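Long-range contacts in catalase-3 (PDB 3EJ6), which breaks hydrogen peroxide down to water and dioxygen at a heme, probably protecting the cell from peroxide toxicity: residues P451-N456 with N520-V525; G241-V246 with K672-L677; Q489-S494 with T515-N520; Q282-D287 with E306-Q311. One frame throughout, in Å; residues are numbered along the deposited sequence.

Contact 1: P451-N456 with N520-V525; sequences PRLFFN and NVTRGV. With NAG (2-acetamido-2-deoxy-beta-D-glucopyranose), chain E.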
loop_
_atom_site.group_PDB
_atom_site.type_symbol
_atom_site.label_atom_id
_atom_site.label_comp_id
_atom_site.label_asym_id
_atom_site.label_seq_id
_atom_site.Cartn_x
_atom_site.Cartn_y
_atom_site.Cartn_z
ATOM N N PRO A 451 24.137 11.806 35.000
ATOM C CA PRO A 451 23.373 13.059 34.984
ATOM C C PRO A 451 23.988 14.161 35.848
ATOM O O PRO A 451 24.062 15.314 35.419
ATOM C CB PRO A 451 22.015 12.645 35.555
ATOM C CG PRO A 451 21.878 11.226 35.203
ATOM C CD PRO A 451 23.259 10.637 35.187
ATOM N N ARG A 452 24.418 13.798 37.055
ATOM C CA ARG A 452 25.110 14.729 37.951
ATOM C C ARG A 452 26.478 15.124 37.388
ATOM O O ARG A 452 26.881 16.284 37.486
ATOM C CB ARG A 452 25.265 14.119 39.351
ATOM C CG ARG A 452 26.011 14.996 40.363
ATOM C CD ARG A 452 25.301 16.320 40.617
ATOM N NE ARG A 452 25.999 17.145 41.603
ATOM C CZ ARG A 452 25.968 16.962 42.922
ATOM N NH1 ARG A 452 25.274 15.964 43.459
ATOM N NH2 ARG A 452 26.644 17.787 43.715
ATOM N N LEU A 453 27.183 14.153 36.809
ATOM C CA LEU A 453 28.481 14.397 36.164
ATOM C C LEU A 453 28.365 15.414 35.029
ATOM O O LEU A 453 29.251 16.254 34.847
ATOM C CB LEU A 453 29.075 13.085 35.633
ATOM C CG LEU A 453 30.490 13.137 35.045
ATOM C CD1 LEU A 453 31.504 13.575 36.090
ATOM C CD2 LEU A 453 30.870 11.781 34.470
ATOM N N PHE A 454 27.274 15.333 34.270
ATOM C CA PHE A 454 27.002 16.287 33.194
ATOM C C PHE A 454 26.709 17.681 33.750
ATOM O O PHE A 454 27.237 18.675 33.252
ATOM C CB PHE A 454 25.828 15.811 32.332
ATOM C CG PHE A 454 25.346 16.839 31.343
ATOM C CD1 PHE A 454 26.086 17.127 30.204
ATOM C CD2 PHE A 454 24.158 17.527 31.557
ATOM C CE1 PHE A 454 25.647 18.079 29.291
ATOM C CE2 PHE A 454 23.713 18.480 30.650
ATOM C CZ PHE A 454 24.459 18.756 29.514
ATOM N N PHE A 455 25.864 17.740 34.777
ATOM C CA PHE A 455 25.500 19.007 35.423
ATOM C C PHE A 455 26.701 19.685 36.089
ATOM O O PHE A 455 26.812 20.913 36.072
ATOM C CB PHE A 455 24.390 18.786 36.454
ATOM C CG PHE A 455 23.834 20.060 37.032
ATOM C CD1 PHE A 455 22.859 20.780 36.352
ATOM C CD2 PHE A 455 24.286 20.541 38.255
ATOM C CE1 PHE A 455 22.344 21.957 36.881
ATOM C CE2 PHE A 455 23.776 21.716 38.791
ATOM C CZ PHE A 455 22.804 22.425 38.103
ATOM N N ASN A 456 27.586 18.883 36.677
ATOM C CA ASN A 456 28.815 19.396 37.295
ATOM C C ASN A 456 29.776 20.014 36.282
ATOM O O ASN A 456 30.488 20.970 36.594
ATOM C CB ASN A 456 29.542 18.278 38.053
ATOM C CG ASN A 456 28.879 17.931 39.371
ATOM O OD1 ASN A 456 28.062 18.692 39.889
ATOM N ND2 ASN A 456 29.238 16.781 39.929
ATOM N N ASN A 520 32.714 15.095 40.727
ATOM C CA ASN A 520 33.538 14.809 39.547
ATOM C C ASN A 520 33.120 15.634 38.326
ATOM O O ASN A 520 31.946 15.970 38.163
ATOM C CB ASN A 520 33.499 13.314 39.198
ATOM C CG ASN A 520 34.469 12.488 40.030
ATOM O OD1 ASN A 520 34.856 12.879 41.134
ATOM N ND2 ASN A 520 34.879 11.340 39.487
ATOM N N VAL A 521 34.099 15.951 37.480
ATOM C CA VAL A 521 33.892 16.785 36.292
ATOM C C VAL A 521 34.606 16.180 35.079
ATOM O O VAL A 521 35.653 15.544 35.219
ATOM C CB VAL A 521 34.417 18.223 36.520
ATOM C CG1 VAL A 521 34.104 19.112 35.323
ATOM C CG2 VAL A 521 33.824 18.818 37.789
ATOM N N THR A 522 34.028 16.388 33.896
ATOM C CA THR A 522 34.581 15.872 32.639
ATOM C C THR A 522 34.647 16.963 31.565
ATOM O O THR A 522 33.934 17.965 31.639
ATOM C CB THR A 522 33.747 14.685 32.112
ATOM O OG1 THR A 522 34.329 14.184 30.901
ATOM C CG2 THR A 522 32.307 15.109 31.848
ATOM N N ARG A 523 35.501 16.748 30.568
ATOM C CA ARG A 523 35.735 17.732 29.505
ATOM C C ARG A 523 34.677 17.686 28.401
ATOM O O ARG A 523 34.065 16.648 28.150
ATOM C CB ARG A 523 37.104 17.508 28.853
ATOM C CG ARG A 523 38.296 17.516 29.801
ATOM C CD ARG A 523 39.605 17.721 29.035
ATOM N NE ARG A 523 39.745 16.800 27.900
ATOM C CZ ARG A 523 40.503 15.701 27.878
ATOM N NH1 ARG A 523 41.231 15.336 28.932
ATOM N NH2 ARG A 523 40.537 14.955 26.778
ATOM N N GLY A 524 34.473 18.830 27.751
ATOM C CA GLY A 524 33.796 18.892 26.449
ATOM C C GLY A 524 32.280 18.788 26.399
ATOM O O GLY A 524 31.706 18.743 25.309
ATOM N N VAL A 525 31.625 18.755 27.555
ATOM C CA VAL A 525 30.159 18.653 27.602
ATOM C C VAL A 525 29.481 20.018 27.447
ATOM O O VAL A 525 28.311 20.094 27.069
ATOM C CB VAL A 525 29.668 18.001 28.913
ATOM C CG1 VAL A 525 30.351 16.658 29.128
ATOM C CG2 VAL A 525 29.903 18.927 30.094
HETATM C C1 NAG E . 34.797 10.217 40.394
HETATM C C2 NAG E . 35.949 9.355 40.907
HETATM C C3 NAG E . 35.461 8.002 41.421
HETATM C C4 NAG E . 34.201 8.136 42.270
HETATM C C5 NAG E . 33.166 9.023 41.584
HETATM C C6 NAG E . 31.914 9.204 42.439
HETATM C C7 NAG E . 37.898 10.046 39.624
HETATM C C8 NAG E . 39.097 9.978 40.524
HETATM N N2 NAG E . 36.932 9.159 39.854
HETATM O O3 NAG E . 36.477 7.396 42.189
HETATM O O4 NAG E . 33.662 6.853 42.501
HETATM O O5 NAG E . 33.750 10.285 41.343
HETATM O O6 NAG E . 30.802 8.633 41.784
HETATM O O7 NAG E . 37.838 10.886 38.727
#
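L453 and T522 meet with their side chains at about a right angle, L453 CG lying 4.2 Å from T522 CG2. The leucine holds CG anti to its backbone N (chi1 -174°), which brings CD1 up to N520, 3.7 Å from N520 CB and 3.2 Å from N520 O. F454 and V525 instead slide past each other in opposite directions, with F454 CD1 3.9 Å from V525 CB; the F454 ring also stacks with W198 of helix 193-200, which V525 touches too. N456 faces the loop with its CB; its ND2 bonds chiefly to H518 O and adds a weak bond to N520 O (3.3 Å, 149° at the hydrogen), while its OD1 accepts from R452 NE at 3.1 Å, the donor tilted 27° from the carbonyl plane. N520 opens an N-V-T glycosylation sequon, its ND2 joined to NAG C1 by a 1.4 Å covalent bond. Helix 449-456 thus holds the sugar-bearing loop by apolar packing of L453 and F454, while bonds at both ND2 and OD1 fix the N456 amide's rotation.

Contact 2: G241-V246 with K672-L677; sequences GKAALV and KVFKFL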
loop_
_atom_site.group_PDB
_atom_site.type_symbol
_atom_site.label_atom_id
_atom_site.label_comp_id
_atom_site.label_asym_id
_atom_site.label_seq_id
_atom_site.Cartn_x
_atom_site.Cartn_y
_atom_site.Cartn_z
ATOM N N GLY A 241 32.389 24.759 15.464
ATOM C CA GLY A 241 32.270 24.978 16.904
ATOM C C GLY A 241 30.832 24.861 17.376
ATOM O O GLY A 241 29.896 25.110 16.614
ATOM N N LYS A 242 30.658 24.475 18.636
ATOM C CA LYS A 242 29.325 24.331 19.221
ATOM C C LYS A 242 28.741 25.690 19.600
ATOM O O LYS A 242 29.435 26.543 20.156
ATOM C CB LYS A 242 29.369 23.423 20.451
ATOM C CG LYS A 242 29.589 21.953 20.121
ATOM C CD LYS A 242 29.434 21.064 21.347
ATOM C CE LYS A 242 30.617 21.195 22.296
ATOM N NZ LYS A 242 30.472 20.318 23.489
ATOM N N ALA A 243 27.461 25.877 19.288
ATOM C CA ALA A 243 26.741 27.108 19.612
ATOM C C ALA A 243 25.261 26.803 19.836
ATOM O O ALA A 243 24.698 25.926 19.179
ATOM C CB ALA A 243 26.910 28.126 18.500
ATOM N N ALA A 244 24.643 27.531 20.763
ATOM C CA ALA A 244 23.244 27.307 21.125
ATOM C C ALA A 244 22.534 28.617 21.458
ATOM O O ALA A 244 23.143 29.550 21.984
ATOM C CB ALA A 244 23.156 26.351 22.301
ATOM N N LEU A 245 21.240 28.669 21.146
ATOM C CA LEU A 245 20.404 29.832 21.441
ATOM C C LEU A 245 19.860 29.755 22.863
ATOM O O LEU A 245 20.069 28.765 23.567
ATOM C CB LEU A 245 19.235 29.909 20.453
ATOM C CG LEU A 245 19.589 29.909 18.963
ATOM C CD1 LEU A 245 18.326 29.896 18.115
ATOM C CD2 LEU A 245 20.458 31.106 18.609
ATOM N N VAL A 246 19.170 30.815 23.277
ATOM C CA VAL A 246 18.421 30.815 24.536
ATOM C C VAL A 246 16.969 30.427 24.255
ATOM O O VAL A 246 16.512 30.507 23.114
ATOM C CB VAL A 246 18.485 32.183 25.257
ATOM C CG1 VAL A 246 19.927 32.532 25.604
ATOM C CG2 VAL A 246 17.853 33.279 24.411
ATOM N N LYS A 672 32.764 35.794 18.051
ATOM C CA LYS A 672 33.542 34.630 18.490
ATOM C C LYS A 672 33.108 34.180 19.885
ATOM O O LYS A 672 33.058 32.981 20.170
ATOM C CB LYS A 672 35.041 34.937 18.484
ATOM C CG LYS A 672 35.631 35.102 17.095
ATOM C CD LYS A 672 37.152 35.106 17.133
ATOM C CE LYS A 672 37.750 35.230 15.740
ATOM N NZ LYS A 672 37.422 34.058 14.881
ATOM N N VAL A 673 32.801 35.149 20.745
ATOM C CA VAL A 673 32.217 34.869 22.058
ATOM C C VAL A 673 30.771 34.395 21.879
ATOM O O VAL A 673 30.282 33.565 22.647
ATOM C CB VAL A 673 32.241 36.115 22.975
ATOM C CG1 VAL A 673 31.654 35.788 24.343
ATOM C CG2 VAL A 673 33.659 36.645 23.124
ATOM N N PHE A 674 30.103 34.946 20.867
ATOM C CA PHE A 674 28.764 34.519 20.428
ATOM C C PHE A 674 27.662 34.933 21.405
ATOM O O PHE A 674 26.794 35.737 21.061
ATOM C CB PHE A 674 28.714 33.007 20.160
ATOM C CG PHE A 674 27.427 32.543 19.538
ATOM C CD1 PHE A 674 27.177 32.753 18.189
ATOM C CD2 PHE A 674 26.464 31.897 20.304
ATOM C CE1 PHE A 674 25.987 32.326 17.611
ATOM C CE2 PHE A 674 25.272 31.468 19.735
ATOM C CZ PHE A 674 25.034 31.683 18.387
ATOM N N LYS A 675 27.706 34.381 22.615
ATOM C CA LYS A 675 26.704 34.669 23.640
ATOM C C LYS A 675 27.378 35.236 24.888
ATOM O O LYS A 675 28.318 34.642 25.417
ATOM C CB LYS A 675 25.930 33.395 23.995
ATOM C CG LYS A 675 24.420 33.583 24.079
ATOM C CD LYS A 675 23.816 33.859 22.706
ATOM C CE LYS A 675 22.360 33.434 22.636
ATOM N NZ LYS A 675 21.679 33.995 21.437
ATOM N N PHE A 676 26.893 36.389 25.344
ATOM C CA PHE A 676 27.391 37.023 26.564
ATOM C C PHE A 676 26.515 36.630 27.755
ATOM O O PHE A 676 25.435 37.186 27.959
ATOM C CB PHE A 676 27.445 38.543 26.394
ATOM C CG PHE A 676 28.575 39.009 25.518
ATOM C CD1 PHE A 676 28.414 39.092 24.141
ATOM C CD2 PHE A 676 29.804 39.350 26.068
ATOM C CE1 PHE A 676 29.459 39.516 23.327
ATOM C CE2 PHE A 676 30.853 39.776 25.261
ATOM C CZ PHE A 676 30.679 39.857 23.888
ATOM N N LEU A 677 27.005 35.671 28.538
ATOM C CA LEU A 677 26.227 35.042 29.613
ATOM C C LEU A 677 26.058 35.900 30.874
ATOM O O LEU A 677 25.258 35.564 31.748
ATOM C CB LEU A 677 26.862 33.702 30.001
ATOM C CG LEU A 677 27.069 32.688 28.872
ATOM C CD1 LEU A 677 27.722 31.427 29.412
ATOM C CD2 LEU A 677 25.755 32.356 28.180
#
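A chi1 of -172°, with CG opposite the backbone N, brings the F674 ring against A243, while K675 bends at chi2 (69°) to run its chain past A244 O to V246. A243 CB stands over one face of the phenylalanine, 4.1 Å from the F674 ring centroid and 17° off its normal, a CH-pi contact displaced toward the rim, where CE2 is 3.9 Å from A243 CB. The carbonyl of the next residue meets the same ring differently: A244 O lies in the ring plane at the edge, 3.6 Å from F674 CE2. F674 is placed by the way its helix ends. It is the first residue to leave helix 660-673, with positive phi, and K675 N bonds back to V673 O at 2.7 Å, closing a classic gamma turn. The turn belongs to the C-terminal domain of long catalases, related to the class I glutaminase fold with its parallel sheet, and it faces the loop between strand 229-238 and helix 247-256 of the catalase domain. K675 crosses V246 at a slant, its CE 3.9 Å from V246 CG1 and 4.0 Å from A244 O. V246 is the N-cap residue of helix 247-256, and beyond CE, K675 NZ forms a salt bridge with E249 of that helix. W629 O adds a weak hydrogen bond to the same nitrogen of this buried residue.

Contact 3: Q489-S494 with T515-N520; sequences QLNKIS and TYYHNN. With NAG (2-acetamido-2-deoxy-beta-D-glucopyranose), chain E.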
loop_
_atom_site.group_PDB
_atom_site.type_symbol
_atom_site.label_atom_id
_atom_site.label_comp_id
_atom_site.label_asym_id
_atom_site.label_seq_id
_atom_site.Cartn_x
_atom_site.Cartn_y
_atom_site.Cartn_z
ATOM N N GLN A 489 12.845 12.500 41.852
ATOM C CA GLN A 489 13.893 11.950 40.987
ATOM C C GLN A 489 15.040 12.940 40.765
ATOM O O GLN A 489 16.202 12.538 40.686
ATOM C CB GLN A 489 13.301 11.517 39.642
ATOM C CG GLN A 489 12.322 10.346 39.741
ATOM C CD GLN A 489 12.972 9.059 40.215
ATOM O OE1 GLN A 489 12.448 8.374 41.095
ATOM N NE2 GLN A 489 14.117 8.723 39.636
ATOM N N LEU A 490 14.711 14.226 40.652
ATOM C CA LEU A 490 15.724 15.284 40.543
ATOM C C LEU A 490 16.560 15.402 41.820
ATOM O O LEU A 490 17.746 15.726 41.760
ATOM C CB LEU A 490 15.070 16.636 40.235
ATOM C CG LEU A 490 14.560 16.863 38.809
ATOM C CD1 LEU A 490 13.783 18.167 38.730
ATOM C CD2 LEU A 490 15.705 16.862 37.807
ATOM N N ASN A 491 15.933 15.143 42.966
ATOM C CA ASN A 491 16.618 15.193 44.262
ATOM C C ASN A 491 17.706 14.127 44.384
ATOM O O ASN A 491 18.707 14.335 45.065
ATOM C CB ASN A 491 15.612 15.044 45.410
ATOM C CG ASN A 491 16.223 15.344 46.769
ATOM O OD1 ASN A 491 16.854 16.383 46.963
ATOM N ND2 ASN A 491 16.029 14.435 47.718
ATOM N N LYS A 492 17.499 12.989 43.726
ATOM C CA LYS A 492 18.498 11.914 43.687
ATOM C C LYS A 492 19.733 12.314 42.875
ATOM O O LYS A 492 20.847 11.887 43.180
ATOM C CB LYS A 492 17.889 10.634 43.108
ATOM C CG LYS A 492 16.800 10.023 43.975
ATOM C CD LYS A 492 16.087 8.890 43.257
ATOM C CE LYS A 492 14.933 8.346 44.084
ATOM N NZ LYS A 492 15.394 7.699 45.343
ATOM N N ILE A 493 19.525 13.129 41.842
ATOM C CA ILE A 493 20.624 13.640 41.023
ATOM C C ILE A 493 21.385 14.723 41.783
ATOM O O ILE A 493 22.595 14.618 41.980
ATOM C CB ILE A 493 20.118 14.217 39.684
ATOM C CG1 ILE A 493 19.433 13.126 38.857
ATOM C CG2 ILE A 493 21.274 14.822 38.892
ATOM C CD1 ILE A 493 18.881 13.614 37.531
ATOM N N SER A 494 20.661 15.756 42.205
ATOM C CA SER A 494 21.241 16.867 42.964
ATOM C C SER A 494 20.198 17.529 43.868
ATOM O O SER A 494 19.065 17.767 43.446
ATOM C CB SER A 494 21.837 17.906 42.011
ATOM O OG SER A 494 22.249 19.072 42.707
ATOM N N THR A 515 22.643 9.361 47.958
ATOM C CA THR A 515 23.120 8.059 47.494
ATOM C C THR A 515 24.019 8.182 46.259
ATOM O O THR A 515 24.862 7.318 46.008
ATOM C CB THR A 515 21.936 7.132 47.150
ATOM O OG1 THR A 515 21.056 7.037 48.278
ATOM C CG2 THR A 515 22.422 5.736 46.774
ATOM N N TYR A 516 23.841 9.268 45.509
ATOM C CA TYR A 516 24.431 9.410 44.178
ATOM C C TYR A 516 25.084 10.776 43.927
ATOM O O TYR A 516 25.393 11.117 42.783
ATOM C CB TYR A 516 23.346 9.149 43.128
ATOM C CG TYR A 516 22.876 7.711 43.093
ATOM C CD1 TYR A 516 21.618 7.349 43.570
ATOM C CD2 TYR A 516 23.697 6.711 42.584
ATOM C CE1 TYR A 516 21.190 6.026 43.535
ATOM C CE2 TYR A 516 23.281 5.388 42.546
ATOM C CZ TYR A 516 22.028 5.051 43.022
ATOM O OH TYR A 516 21.612 3.740 42.986
ATOM N N TYR A 517 25.308 11.545 44.991
ATOM C CA TYR A 517 25.940 12.858 44.874
ATOM C C TYR A 517 27.453 12.724 44.727
ATOM O O TYR A 517 28.075 11.858 45.344
ATOM C CB TYR A 517 25.636 13.734 46.095
ATOM C CG TYR A 517 24.172 14.072 46.327
ATOM C CD1 TYR A 517 23.752 14.568 47.558
ATOM C CD2 TYR A 517 23.210 13.894 45.330
ATOM C CE1 TYR A 517 22.421 14.882 47.794
ATOM C CE2 TYR A 517 21.876 14.205 45.558
ATOM C CZ TYR A 517 21.488 14.697 46.792
ATOM O OH TYR A 517 20.169 15.008 47.028
ATOM N N HIS A 518 28.032 13.598 43.909
ATOM C CA HIS A 518 29.484 13.655 43.717
ATOM C C HIS A 518 29.897 14.983 43.081
ATOM O O HIS A 518 29.047 15.760 42.638
ATOM C CB HIS A 518 29.973 12.480 42.864
ATOM C CG HIS A 518 29.459 12.493 41.458
ATOM N ND1 HIS A 518 30.135 13.104 40.426
ATOM C CD2 HIS A 518 28.338 11.964 40.913
ATOM C CE1 HIS A 518 29.452 12.955 39.305
ATOM N NE2 HIS A 518 28.357 12.267 39.573
ATOM N N ASN A 519 31.204 15.232 43.045
ATOM C CA ASN A 519 31.755 16.481 42.501
ATOM C C ASN A 519 32.717 16.288 41.319
ATOM O O ASN A 519 33.448 17.212 40.952
ATOM C CB ASN A 519 32.458 17.266 43.615
ATOM C CG ASN A 519 31.542 17.571 44.791
ATOM O OD1 ASN A 519 31.956 17.491 45.947
ATOM N ND2 ASN A 519 30.295 17.924 44.499
ATOM N N ASN A 520 32.714 15.095 40.727
ATOM C CA ASN A 520 33.538 14.809 39.547
ATOM C C ASN A 520 33.120 15.634 38.326
ATOM O O ASN A 520 31.946 15.970 38.163
ATOM C CB ASN A 520 33.499 13.314 39.198
ATOM C CG ASN A 520 34.469 12.488 40.030
ATOM O OD1 ASN A 520 34.856 12.879 41.134
ATOM N ND2 ASN A 520 34.879 11.340 39.487
HETATM C C1 NAG E . 34.797 10.217 40.394
HETATM C C2 NAG E . 35.949 9.355 40.907
HETATM C C3 NAG E . 35.461 8.002 41.421
HETATM C C4 NAG E . 34.201 8.136 42.270
HETATM C C5 NAG E . 33.166 9.023 41.584
HETATM C C6 NAG E . 31.914 9.204 42.439
HETATM C C7 NAG E . 37.898 10.046 39.624
HETATM C C8 NAG E . 39.097 9.978 40.524
HETATM N N2 NAG E . 36.932 9.159 39.854
HETATM O O3 NAG E . 36.477 7.396 42.189
HETATM O O4 NAG E . 33.662 6.853 42.501
HETATM O O5 NAG E . 33.750 10.285 41.343
HETATM O O6 NAG E . 30.802 8.633 41.784
HETATM O O7 NAG E . 37.838 10.886 38.727
HETATM O O HOH W 1 21.195 10.284 45.315
#
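Where helix 480-493 ends and S494, the N-cap residue, starts helix 495-505, the Y517 ring is set against the final carbonyls of the first helix. Y517 OH donates to N491 O at 2.5 Å and 161° at the oxygen, almost in line with the C=O bond; N491 O in turn lies in the ring plane, at its edge. The same hydroxyl takes a bond from D513 N. Further round the ring, CE2 of Y517 is 3.5 Å from K492 O. The N491 amide crosses the tyrosine with its plane 78° from the ring, and its ND2 is spent on Q511 O. The partial negative charge at this helix C-terminal end probably polarises the donated O-H. One residue past Y517, H518 accepts from the backbone N of N520, the residue carrying the NAG, through ND1 in its ring plane, and its NE2 is hydrogen-bonded to T449 O. Water 1 completes the junction, donating to K492 O at 2.7 Å and weakly accepting from Y516 N at 2.8 Å.

Contact 4: Q282-D287 with E306-Q311; sequences QLIDED and EFAPLQ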
loop_
_atom_site.group_PDB
_atom_site.type_symbol
_atom_site.label_atom_id
_atom_site.label_comp_id
_atom_site.label_asym_id
_atom_site.label_seq_id
_atom_site.Cartn_x
_atom_site.Cartn_y
_atom_site.Cartn_z
ATOM N N GLN A 282 36.745 6.590 20.034
ATOM C CA GLN A 282 37.306 6.171 21.318
ATOM C C GLN A 282 37.450 4.656 21.308
ATOM O O GLN A 282 36.452 3.935 21.294
ATOM C CB GLN A 282 36.396 6.588 22.472
ATOM C CG GLN A 282 36.301 8.087 22.690
ATOM C CD GLN A 282 35.422 8.447 23.875
ATOM O OE1 GLN A 282 34.334 7.898 24.045
ATOM N NE2 GLN A 282 35.891 9.378 24.696
ATOM N N LEU A 283 38.693 4.179 21.318
ATOM C CA LEU A 283 38.983 2.749 21.202
ATOM C C LEU A 283 39.245 2.117 22.568
ATOM O O LEU A 283 40.158 2.529 23.287
ATOM C CB LEU A 283 40.190 2.525 20.289
ATOM C CG LEU A 283 40.013 2.959 18.830
ATOM C CD1 LEU A 283 41.348 2.957 18.104
ATOM C CD2 LEU A 283 39.010 2.066 18.114
ATOM N N ILE A 284 38.435 1.118 22.911
ATOM C CA ILE A 284 38.582 0.370 24.162
ATOM C C ILE A 284 38.755 -1.118 23.866
ATOM O O ILE A 284 38.167 -1.643 22.919
ATOM C CB ILE A 284 37.352 0.544 25.089
ATOM C CG1 ILE A 284 36.979 2.023 25.238
ATOM C CG2 ILE A 284 37.622 -0.076 26.454
ATOM C CD1 ILE A 284 36.066 2.542 24.146
ATOM N N ASP A 285 39.564 -1.791 24.682
ATOM C CA ASP A 285 39.765 -3.236 24.558
ATOM C C ASP A 285 38.528 -3.996 25.037
ATOM O O ASP A 285 37.739 -3.478 25.829
ATOM C CB ASP A 285 40.994 -3.683 25.357
ATOM C CG ASP A 285 42.289 -3.086 24.831
ATOM O OD1 ASP A 285 42.458 -3.000 23.596
ATOM O OD2 ASP A 285 43.148 -2.713 25.658
ATOM N N GLU A 286 38.370 -5.225 24.552
ATOM C CA GLU A 286 37.201 -6.054 24.872
ATOM C C GLU A 286 37.108 -6.394 26.357
ATOM O O GLU A 286 36.016 -6.425 26.927
ATOM C CB GLU A 286 37.229 -7.356 24.065
ATOM C CG GLU A 286 37.005 -7.179 22.569
ATOM C CD GLU A 286 35.580 -6.781 22.212
ATOM O OE1 GLU A 286 35.343 -6.436 21.035
ATOM O OE2 GLU A 286 34.699 -6.811 23.097
ATOM N N ASP A 287 38.260 -6.639 26.973
ATOM C CA ASP A 287 38.326 -7.034 28.385
ATOM C C ASP A 287 38.040 -5.876 29.349
ATOM O O ASP A 287 37.907 -6.090 30.555
ATOM C CB ASP A 287 39.693 -7.658 28.707
ATOM C CG ASP A 287 40.852 -6.692 28.503
ATOM O OD1 ASP A 287 40.701 -5.722 27.732
ATOM O OD2 ASP A 287 41.922 -6.914 29.108
ATOM N N GLU A 306 38.910 11.666 29.311
ATOM C CA GLU A 306 40.117 11.463 30.130
ATOM C C GLU A 306 40.488 9.981 30.310
ATOM O O GLU A 306 41.644 9.664 30.591
ATOM C CB GLU A 306 40.032 12.173 31.498
ATOM C CG GLU A 306 38.652 12.241 32.156
ATOM C CD GLU A 306 37.892 13.510 31.799
ATOM O OE1 GLU A 306 38.347 14.608 32.182
ATOM O OE2 GLU A 306 36.838 13.406 31.139
ATOM N N PHE A 307 39.514 9.087 30.148
ATOM C CA PHE A 307 39.773 7.643 30.158
ATOM C C PHE A 307 40.204 7.155 28.776
ATOM O O PHE A 307 41.211 6.460 28.641
ATOM C CB PHE A 307 38.532 6.871 30.618
ATOM C CG PHE A 307 38.276 6.957 32.097
ATOM C CD1 PHE A 307 37.168 7.636 32.589
ATOM C CD2 PHE A 307 39.148 6.361 33.000
ATOM C CE1 PHE A 307 36.931 7.717 33.956
ATOM C CE2 PHE A 307 38.919 6.438 34.369
ATOM C CZ PHE A 307 37.808 7.117 34.847
ATOM N N ALA A 308 39.425 7.521 27.760
ATOM C CA ALA A 308 39.709 7.163 26.368
ATOM C C ALA A 308 39.626 8.409 25.480
ATOM O O ALA A 308 38.527 8.843 25.133
ATOM C CB ALA A 308 38.726 6.108 25.890
ATOM N N PRO A 309 40.786 8.996 25.120
ATOM C CA PRO A 309 40.786 10.190 24.266
ATOM C C PRO A 309 40.318 9.927 22.835
ATOM O O PRO A 309 40.316 8.784 22.376
ATOM C CB PRO A 309 42.259 10.630 24.262
ATOM C CG PRO A 309 42.914 9.876 25.361
ATOM C CD PRO A 309 42.154 8.608 25.504
ATOM N N LEU A 310 39.931 10.997 22.146
ATOM C CA LEU A 310 39.445 10.907 20.771
ATOM C C LEU A 310 40.598 10.702 19.792
ATOM O O LEU A 310 41.627 11.374 19.881
ATOM C CB LEU A 310 38.670 12.173 20.394
ATOM C CG LEU A 310 37.391 12.449 21.191
ATOM C CD1 LEU A 310 36.864 13.840 20.883
ATOM C CD2 LEU A 310 36.332 11.395 20.903
ATOM N N GLN A 311 40.410 9.768 18.862
ATOM C CA GLN A 311 41.380 9.497 17.802
ATOM C C GLN A 311 40.752 9.816 16.447
ATOM O O GLN A 311 39.941 9.042 15.932
ATOM C CB GLN A 311 41.833 8.036 17.844
ATOM C CG GLN A 311 42.574 7.655 19.119
ATOM C CD GLN A 311 42.997 6.197 19.140
ATOM O OE1 GLN A 311 43.490 5.664 18.144
ATOM N NE2 GLN A 311 42.812 5.545 20.284
HETATM O O HOH W 2 40.971 5.896 22.352
#
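A308 is the first residue of 306-311 to meet the strand, its CB directed at Q282, with A308 CB 4.2 Å from Q282 CB. I284 CG1 is a looser neighbour, 4.5 Å from A308 CB. The carbonyl of A308 takes a short but bent bond from the Q282 amide: NE2 is 2.7 Å from A308 O, yet the angle at the hydrogen is only 120°, and the bond counts as weak. That NE2 also bonds weakly to L303 O, while Q282 OE1 is engaged weakly by H235 NE2. At P309 a water takes over. Water 2 donates to P309 O (3.0 Å) and accepts from L283 N (3.0 Å). L310 crosses Q282 at a slant, its CD2 3.8 Å from Q282 CG, and the leucine lies against H235 and K237 of strand 229-238. Q311, extended beyond CG (chi2 179°), runs at about a right angle to L283, its OE1 3.5 Å from L283 CD1, and its NE2 gives water 2 a third bond at 2.8 Å. Q311 already pairs by backbone with V281, as strands 276-284 and 311-320 of the antiparallel catalase barrel do. L283 and P309 come next in that register, so the pairing of the two strands is continued past its last direct bond by water 2, and by the Q282 amide, whose bonds with A308 O, L303 O and H235 NE2 are all weak.

How the contacts relate
Contact 2 is buried and alone joins the catalase domain to the C-terminal domain; the other three are partly buried and lie nearer the outside. Contacts 1 and 3 hold the same glycosylated loop, sharing N520, against helices 449-456 and 480-493, and N456 ties them through H518 O. Contact 4 joins the end of strand 276-284 to the loop leading into strand 311-320, and its E306 OE2 reaches T522 OG1 of contact 1. K242 NZ of contact 2 meets G524 O of contact 1. Chemistry follows place: ring packing without hydrogen bonds between segments in contact 2, apolar and amide contacts in contact 1, direct polar bonds plus a water bridge in contacts 3 (Y517 hydroxyl) and 4 (Q282 amide).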